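Long-range contact in MlnE (Bacillus amyloliquefaciens subsp. plantarum, PDB 5D2E), which probably reduces keto groups of intermediates on the macrolactin assembly line with NADPH, through this N-terminal B-type ketoreductase portion of a larger polyketide synthase: residues 440-452 with 483-497. Residues are numbered along the deposited sequence; the frame is centred on the assembly and turned at random.
With NAP (NADP nicotinamide-adenine-dinucleotide phosphate), chain B.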
loop_
_atom_site.group_PDB
_atom_site.type_symbol
_atom_site.label_atom_id
_atom_site.label_comp_id
_atom_site.label_asym_id
_atom_site.label_seq_id
_atom_site.Cartn_x
_atom_site.Cartn_y
_atom_site.Cartn_z
ATOM N N ARG A 440 -17.026 -0.358 10.469
ATOM C CA ARG A 440 -16.450 -1.289 11.452
ATOM C C ARG A 440 -16.205 -0.615 12.764
ATOM O O ARG A 440 -15.633 0.504 12.820
ATOM C CB ARG A 440 -15.105 -1.859 10.937
ATOM C CG ARG A 440 -15.219 -2.721 9.725
ATOM C CD ARG A 440 -15.716 -4.127 10.010
ATOM N NE ARG A 440 -15.525 -4.910 8.807
ATOM C CZ ARG A 440 -16.435 -5.137 7.879
ATOM N NH1 ARG A 440 -17.679 -4.698 8.019
ATOM N NH2 ARG A 440 -16.084 -5.807 6.781
ATOM N N PRO A 441 -16.546 -1.308 13.857
ATOM C CA PRO A 441 -16.330 -0.695 15.147
ATOM C C PRO A 441 -14.868 -0.640 15.586
ATOM O O PRO A 441 -14.026 -1.330 15.035
ATOM C CB PRO A 441 -17.183 -1.514 16.084
ATOM C CG PRO A 441 -17.349 -2.832 15.394
ATOM C CD PRO A 441 -17.369 -2.520 13.924
ATOM N N GLY A 442 -14.605 0.216 16.555
ATOM C CA GLY A 442 -13.282 0.429 17.081
ATOM C C GLY A 442 -12.357 1.239 16.171
ATOM O O GLY A 442 -12.796 1.818 15.185
ATOM N N LYS A 443 -11.087 1.262 16.531
ATOM C CA LYS A 443 -10.084 2.055 15.872
ATOM C C LYS A 443 -9.488 1.235 14.721
ATOM O O LYS A 443 -9.229 0.018 14.885
ATOM C CB LYS A 443 -9.006 2.499 16.855
ATOM C CG LYS A 443 -7.909 3.305 16.159
ATOM C CD LYS A 443 -7.340 4.471 16.935
ATOM C CE LYS A 443 -6.604 5.439 16.027
ATOM N NZ LYS A 443 -7.363 6.404 15.201
ATOM N N THR A 444 -9.420 1.859 13.555
ATOM C CA THR A 444 -8.749 1.311 12.382
ATOM C C THR A 444 -7.510 2.166 12.149
ATOM O O THR A 444 -7.590 3.380 12.125
ATOM C CB THR A 444 -9.672 1.380 11.152
ATOM O OG1 THR A 444 -10.675 0.403 11.328
ATOM C CG2 THR A 444 -8.923 1.041 9.879
ATOM N N LEU A 445 -6.326 1.526 12.010
ATOM C CA LEU A 445 -5.122 2.300 11.812
ATOM C C LEU A 445 -4.110 1.480 11.018
ATOM O O LEU A 445 -3.954 0.281 11.260
ATOM C CB LEU A 445 -4.519 2.628 13.154
ATOM C CG LEU A 445 -3.157 3.282 13.157
ATOM C CD1 LEU A 445 -3.165 4.656 12.533
ATOM C CD2 LEU A 445 -2.598 3.395 14.563
ATOM N N SER A 446 -3.485 2.127 10.040
ATOM C CA SER A 446 -2.353 1.590 9.368
ATOM C C SER A 446 -1.191 2.479 9.743
ATOM O O SER A 446 -1.274 3.689 9.565
ATOM C CB SER A 446 -2.520 1.633 7.824
ATOM O OG SER A 446 -1.410 0.961 7.154
ATOM N N ILE A 447 -0.087 1.856 10.219
ATOM C CA ILE A 447 1.119 2.589 10.570
ATOM C C ILE A 447 2.248 2.323 9.572
ATOM O O ILE A 447 2.648 1.171 9.408
ATOM C CB ILE A 447 1.635 2.205 11.972
ATOM C CG1 ILE A 447 0.562 2.429 13.010
ATOM C CG2 ILE A 447 2.910 2.987 12.275
ATOM C CD1 ILE A 447 0.856 1.830 14.401
ATOM N N ASN A 448 2.734 3.363 8.902
ATOM C CA ASN A 448 3.831 3.186 7.980
ATOM C C ASN A 448 5.168 3.273 8.812
ATOM O O ASN A 448 5.743 4.380 9.033
ATOM C CB ASN A 448 3.847 4.246 6.961
ATOM C CG ASN A 448 2.576 4.273 6.096
ATOM O OD1 ASN A 448 1.736 5.129 6.294
ATOM N ND2 ASN A 448 2.494 3.394 5.110
ATOM N N TRP A 449 5.584 2.116 9.271
ATOM C CA TRP A 449 6.844 2.007 10.024
ATOM C C TRP A 449 8.110 2.155 9.159
ATOM O O TRP A 449 8.168 1.637 8.059
ATOM C CB TRP A 449 6.932 0.638 10.634
ATOM C CG TRP A 449 5.960 0.313 11.687
ATOM C CD1 TRP A 449 5.058 -0.732 11.658
ATOM C CD2 TRP A 449 5.771 0.956 12.949
ATOM N NE1 TRP A 449 4.355 -0.754 12.795
ATOM C CE2 TRP A 449 4.765 0.257 13.620
ATOM C CE3 TRP A 449 6.376 2.043 13.597
ATOM C CZ2 TRP A 449 4.349 0.586 14.939
ATOM C CZ3 TRP A 449 5.995 2.345 14.944
ATOM C CH2 TRP A 449 4.937 1.659 15.564
ATOM N N PRO A 450 9.115 2.872 9.663
ATOM C CA PRO A 450 10.424 2.838 9.082
ATOM C C PRO A 450 11.181 1.591 9.589
ATOM O O PRO A 450 10.595 0.730 10.279
ATOM C CB PRO A 450 11.028 4.120 9.608
ATOM C CG PRO A 450 10.554 4.097 11.024
ATOM C CD PRO A 450 9.172 3.460 10.999
ATOM N N LEU A 451 12.468 1.485 9.225
ATOM C CA LEU A 451 13.336 0.379 9.729
ATOM C C LEU A 451 13.578 0.515 11.217
ATOM O O LEU A 451 13.863 1.619 11.727
ATOM C CB LEU A 451 14.701 0.364 9.043
ATOM C CG LEU A 451 14.653 -0.265 7.683
ATOM C CD1 LEU A 451 15.999 -0.018 6.983
ATOM C CD2 LEU A 451 14.305 -1.748 7.824
ATOM N N TRP A 452 13.336 -0.574 11.896
ATOM C CA TRP A 452 13.534 -0.652 13.329
ATOM C C TRP A 452 14.908 -1.315 13.632
ATOM O O TRP A 452 15.396 -2.114 12.856
ATOM C CB TRP A 452 12.559 -1.557 13.977
ATOM C CG TRP A 452 11.158 -1.131 14.040
ATOM C CD1 TRP A 452 10.344 -0.897 12.984
ATOM C CD2 TRP A 452 10.371 -0.981 15.216
ATOM N NE1 TRP A 452 9.088 -0.567 13.435
ATOM C CE2 TRP A 452 9.059 -0.648 14.800
ATOM C CE3 TRP A 452 10.625 -1.117 16.591
ATOM C CZ2 TRP A 452 8.020 -0.438 15.702
ATOM C CZ3 TRP A 452 9.591 -0.921 17.489
ATOM C CH2 TRP A 452 8.297 -0.579 17.046
ATOM N N ALA A 483 5.690 5.476 19.711
ATOM C CA ALA A 483 5.045 6.032 18.507
ATOM C C ALA A 483 3.690 5.319 18.310
ATOM O O ALA A 483 2.698 5.954 17.985
ATOM C CB ALA A 483 5.948 5.908 17.307
ATOM N N PHE A 484 3.651 4.028 18.564
ATOM C CA PHE A 484 2.433 3.263 18.502
ATOM C C PHE A 484 1.449 3.773 19.515
ATOM O O PHE A 484 0.296 4.064 19.196
ATOM C CB PHE A 484 2.726 1.829 18.794
ATOM C CG PHE A 484 1.507 1.004 19.046
ATOM C CD1 PHE A 484 0.760 0.533 17.998
ATOM C CD2 PHE A 484 1.092 0.713 20.356
ATOM C CE1 PHE A 484 -0.344 -0.206 18.208
ATOM C CE2 PHE A 484 -0.032 -0.042 20.560
ATOM C CZ PHE A 484 -0.763 -0.484 19.475
ATOM N N GLN A 485 1.921 3.903 20.750
ATOM C CA GLN A 485 1.117 4.480 21.828
ATOM C C GLN A 485 0.559 5.836 21.461
ATOM O O GLN A 485 -0.644 6.080 21.624
ATOM C CB GLN A 485 2.002 4.545 23.113
ATOM C CG GLN A 485 1.290 4.712 24.413
ATOM C CD GLN A 485 0.276 3.617 24.714
ATOM O OE1 GLN A 485 0.539 2.403 24.621
ATOM N NE2 GLN A 485 -0.896 4.054 25.133
ATOM N N ASP A 486 1.375 6.727 20.912
ATOM C CA ASP A 486 0.882 8.027 20.515
ATOM C C ASP A 486 -0.156 7.918 19.357
ATOM O O ASP A 486 -1.202 8.559 19.359
ATOM C CB ASP A 486 2.007 8.880 19.983
ATOM C CG ASP A 486 1.621 10.350 19.813
ATOM O OD1 ASP A 486 0.455 10.749 20.094
ATOM O OD2 ASP A 486 2.509 11.129 19.382
ATOM N N SER A 487 0.203 7.113 18.368
ATOM C CA SER A 487 -0.626 6.913 17.160
ATOM C C SER A 487 -2.014 6.467 17.542
ATOM O O SER A 487 -2.984 6.958 17.015
ATOM C CB SER A 487 0.017 5.880 16.276
ATOM O OG SER A 487 1.178 6.449 15.727
ATOM N N MET A 488 -2.106 5.572 18.511
ATOM C CA MET A 488 -3.373 5.006 18.905
ATOM C C MET A 488 -4.323 6.014 19.583
ATOM O O MET A 488 -5.505 5.763 19.637
ATOM C CB MET A 488 -3.150 3.799 19.812
ATOM C CG MET A 488 -2.549 2.586 19.144
ATOM S SD MET A 488 -3.595 1.887 17.809
ATOM C CE MET A 488 -4.911 1.165 18.770
ATOM N N SER A 489 -3.796 7.138 20.060
ATOM C CA SER A 489 -4.581 8.123 20.789
ATOM C C SER A 489 -4.986 9.248 19.823
ATOM O O SER A 489 -5.692 10.180 20.194
ATOM C CB SER A 489 -3.739 8.681 21.965
ATOM O OG SER A 489 -2.830 9.688 21.465
ATOM N N ARG A 490 -4.577 9.164 18.568
ATOM C CA ARG A 490 -4.907 10.216 17.629
ATOM C C ARG A 490 -6.101 9.811 16.804
ATOM O O ARG A 490 -6.663 8.739 17.034
ATOM C CB ARG A 490 -3.724 10.530 16.779
ATOM C CG ARG A 490 -2.657 11.233 17.591
ATOM C CD ARG A 490 -1.446 11.537 16.758
ATOM N NE ARG A 490 -0.819 12.688 17.400
ATOM C CZ ARG A 490 -1.056 13.960 17.083
ATOM N NH1 ARG A 490 -1.824 14.304 16.028
ATOM N NH2 ARG A 490 -0.446 14.881 17.782
ATOM N N SER A 491 -6.547 10.679 15.913
ATOM C CA SER A 491 -7.730 10.370 15.099
ATOM C C SER A 491 -7.397 9.955 13.655
ATOM O O SER A 491 -8.265 9.458 12.984
ATOM C CB SER A 491 -8.726 11.543 15.079
ATOM O OG SER A 491 -8.113 12.629 14.445
ATOM N N ALA A 492 -6.168 10.112 13.195
ATOM C CA ALA A 492 -5.840 9.702 11.845
ATOM C C ALA A 492 -5.936 8.185 11.703
ATOM O O ALA A 492 -5.588 7.412 12.603
ATOM C CB ALA A 492 -4.462 10.194 11.439
ATOM N N SER A 493 -6.394 7.747 10.547
ATOM C CA SER A 493 -6.443 6.292 10.295
ATOM C C SER A 493 -5.198 5.787 9.551
ATOM O O SER A 493 -5.050 4.572 9.373
ATOM C CB SER A 493 -7.753 5.928 9.593
ATOM O OG SER A 493 -7.786 6.537 8.362
ATOM N N GLN A 494 -4.361 6.695 9.080
ATOM C CA GLN A 494 -3.041 6.340 8.538
ATOM C C GLN A 494 -2.003 7.297 9.095
ATOM O O GLN A 494 -2.150 8.546 8.966
ATOM C CB GLN A 494 -2.966 6.437 7.024
ATOM C CG GLN A 494 -1.549 6.033 6.479
ATOM C CD GLN A 494 -1.383 6.212 4.958
ATOM O OE1 GLN A 494 -2.317 6.615 4.270
ATOM N NE2 GLN A 494 -0.203 5.947 4.454
ATOM N N LEU A 495 -0.960 6.741 9.725
ATOM C CA LEU A 495 0.135 7.550 10.244
ATOM C C LEU A 495 1.474 6.925 9.855
ATOM O O LEU A 495 1.604 5.714 9.882
ATOM C CB LEU A 495 0.040 7.669 11.784
ATOM C CG LEU A 495 -1.115 8.568 12.305
ATOM C CD1 LEU A 495 -1.276 8.341 13.785
ATOM C CD2 LEU A 495 -0.840 10.038 12.033
ATOM N N ALA A 496 2.394 7.764 9.410
ATOM C CA ALA A 496 3.758 7.372 9.106
ATOM C C ALA A 496 4.697 7.794 10.254
ATOM O O ALA A 496 4.616 8.881 10.770
ATOM C CB ALA A 496 4.239 7.981 7.862
ATOM N N VAL A 497 5.620 6.901 10.573
ATOM C CA VAL A 497 6.606 7.131 11.621
ATOM C C VAL A 497 7.938 7.219 10.916
ATOM O O VAL A 497 8.293 6.313 10.181
ATOM C CB VAL A 497 6.624 6.022 12.673
ATOM C CG1 VAL A 497 7.725 6.336 13.710
ATOM C CG2 VAL A 497 5.279 5.810 13.392
HETATM P PA NAP B . 9.408 -10.897 10.683
HETATM O O1A NAP B . 10.205 -11.141 11.992
HETATM O O2A NAP B . 9.639 -11.701 9.416
HETATM O O5B NAP B . 7.894 -11.202 11.134
HETATM C C5B NAP B . 6.884 -11.311 10.141
HETATM C C4B NAP B . 6.160 -12.584 10.504
HETATM O O4B NAP B . 5.102 -12.773 9.540
HETATM C C3B NAP B . 7.026 -13.872 10.434
HETATM O O3B NAP B . 7.214 -14.422 11.742
HETATM C C2B NAP B . 6.192 -14.845 9.584
HETATM O O2B NAP B . 6.173 -16.126 10.150
HETATM C C1B NAP B . 4.809 -14.154 9.542
HETATM N N9A NAP B . 4.039 -14.419 8.335
HETATM C C8A NAP B . 4.419 -14.211 7.016
HETATM N N7A NAP B . 3.440 -14.639 6.145
HETATM C C5A NAP B . 2.404 -15.046 6.906
HETATM C C6A NAP B . 1.095 -15.604 6.655
HETATM N N6A NAP B . 0.699 -15.735 5.346
HETATM N N1A NAP B . 0.316 -16.010 7.756
HETATM C C2A NAP B . 0.769 -15.844 9.013
HETATM N N3A NAP B . 1.991 -15.327 9.318
HETATM C C4A NAP B . 2.820 -14.934 8.345
HETATM O O3 NAP B . 9.452 -9.319 10.272
HETATM P PN NAP B . 9.366 -8.049 11.278
HETATM O O1N NAP B . 10.648 -7.241 11.192
HETATM O O2N NAP B . 8.715 -8.567 12.535
HETATM O O5D NAP B . 8.247 -7.070 10.641
HETATM C C5D NAP B . 6.866 -7.390 10.977
HETATM C C4D NAP B . 5.870 -6.512 10.207
HETATM O O4D NAP B . 6.179 -5.130 10.312
HETATM C C3D NAP B . 5.939 -6.858 8.714
HETATM O O3D NAP B . 4.620 -6.933 8.202
HETATM C C2D NAP B . 6.749 -5.737 8.089
HETATM O O2D NAP B . 6.427 -5.536 6.683
HETATM C C1D NAP B . 6.467 -4.522 9.018
HETATM N N1N NAP B . 7.623 -3.590 9.000
HETATM C C2N NAP B . 8.803 -3.897 9.653
HETATM C C3N NAP B . 9.935 -3.062 9.664
HETATM C C7N NAP B . 11.241 -3.431 10.423
HETATM O O7N NAP B . 12.234 -2.701 10.353
HETATM N N7N NAP B . 11.352 -4.519 11.198
HETATM C C4N NAP B . 9.851 -1.867 8.934
HETATM C C5N NAP B . 8.671 -1.576 8.237
HETATM C C6N NAP B . 7.557 -2.435 8.298
HETATM P P2B NAP B . 5.900 -17.506 9.300
HETATM O O1X NAP B . 6.949 -17.628 8.204
HETATM O O2X NAP B . 5.949 -18.643 10.370
HETATM O O3X NAP B . 4.529 -17.344 8.704
HETATM O O HOH W 1 -4.747 7.644 14.963
#
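The ammonium of Lys-443 is gripped by carbonyls at the turn that follows helix 477-488: NZ donates to Arg-490 O at 3.0 Å, from above the carbonyl plane, and more weakly to Ala-492 O. A water accepts from the same nitrogen and donates to Ser-487 O, a carbonyl of the helix. Lysine suits the place because its long chain, bent at chi2 and again at chi4 (78°), lies with CD alongside Met-488 O and ends in a cation matched to backbone carbonyls. Beyond it, strands 443-449 and 494-497 run parallel, joined by an alternating ladder: Ser-446 N to Ser-493 O, Leu-495 N to Ser-446 O, Asn-448 N to Leu-495 O and Val-497 N to Asn-448 O.

On the sheet face of Ser-446 and Asn-448, the extended Gln-494 sends NE2 to Asn-448 OD1 at 2.8 Å in a nearly straight bond (172°). The acceptor lies in the glutamine's amide plane, although the two amides are turned 51° apart. An asparagine can both accept here and donate, through ND2, to Asp-429 and Ser-408 O, which fixes its rotation; small Ala-496 packs CB against its CB.

The other face is apolar and receives the helix. Leu-445 CD2 meets Met-488 SD at 3.7 Å, while Ile-447 CD1 meets the edge of the Phe-484 ring. Branched Val-497 lays CG2 beside both Ile-447 CG2 and Trp-449 CZ3, each at 3.9 Å. Ile-447 CG2 also sits over one Trp-449 face, Trp-452 CZ2 lies against the opposite face, and Phe-484 CB touches the edge. The broad indole thus spans from helix to cofactor pocket, where Trp-452 N donates to the nicotinamide carboxamide O7N at 2.8 Å. Parallel strands flanked by helices, with NADP held beyond a strand's C-terminal end, are characteristic of the Rossmann fold of short-chain dehydrogenase/reductase ketoreductases.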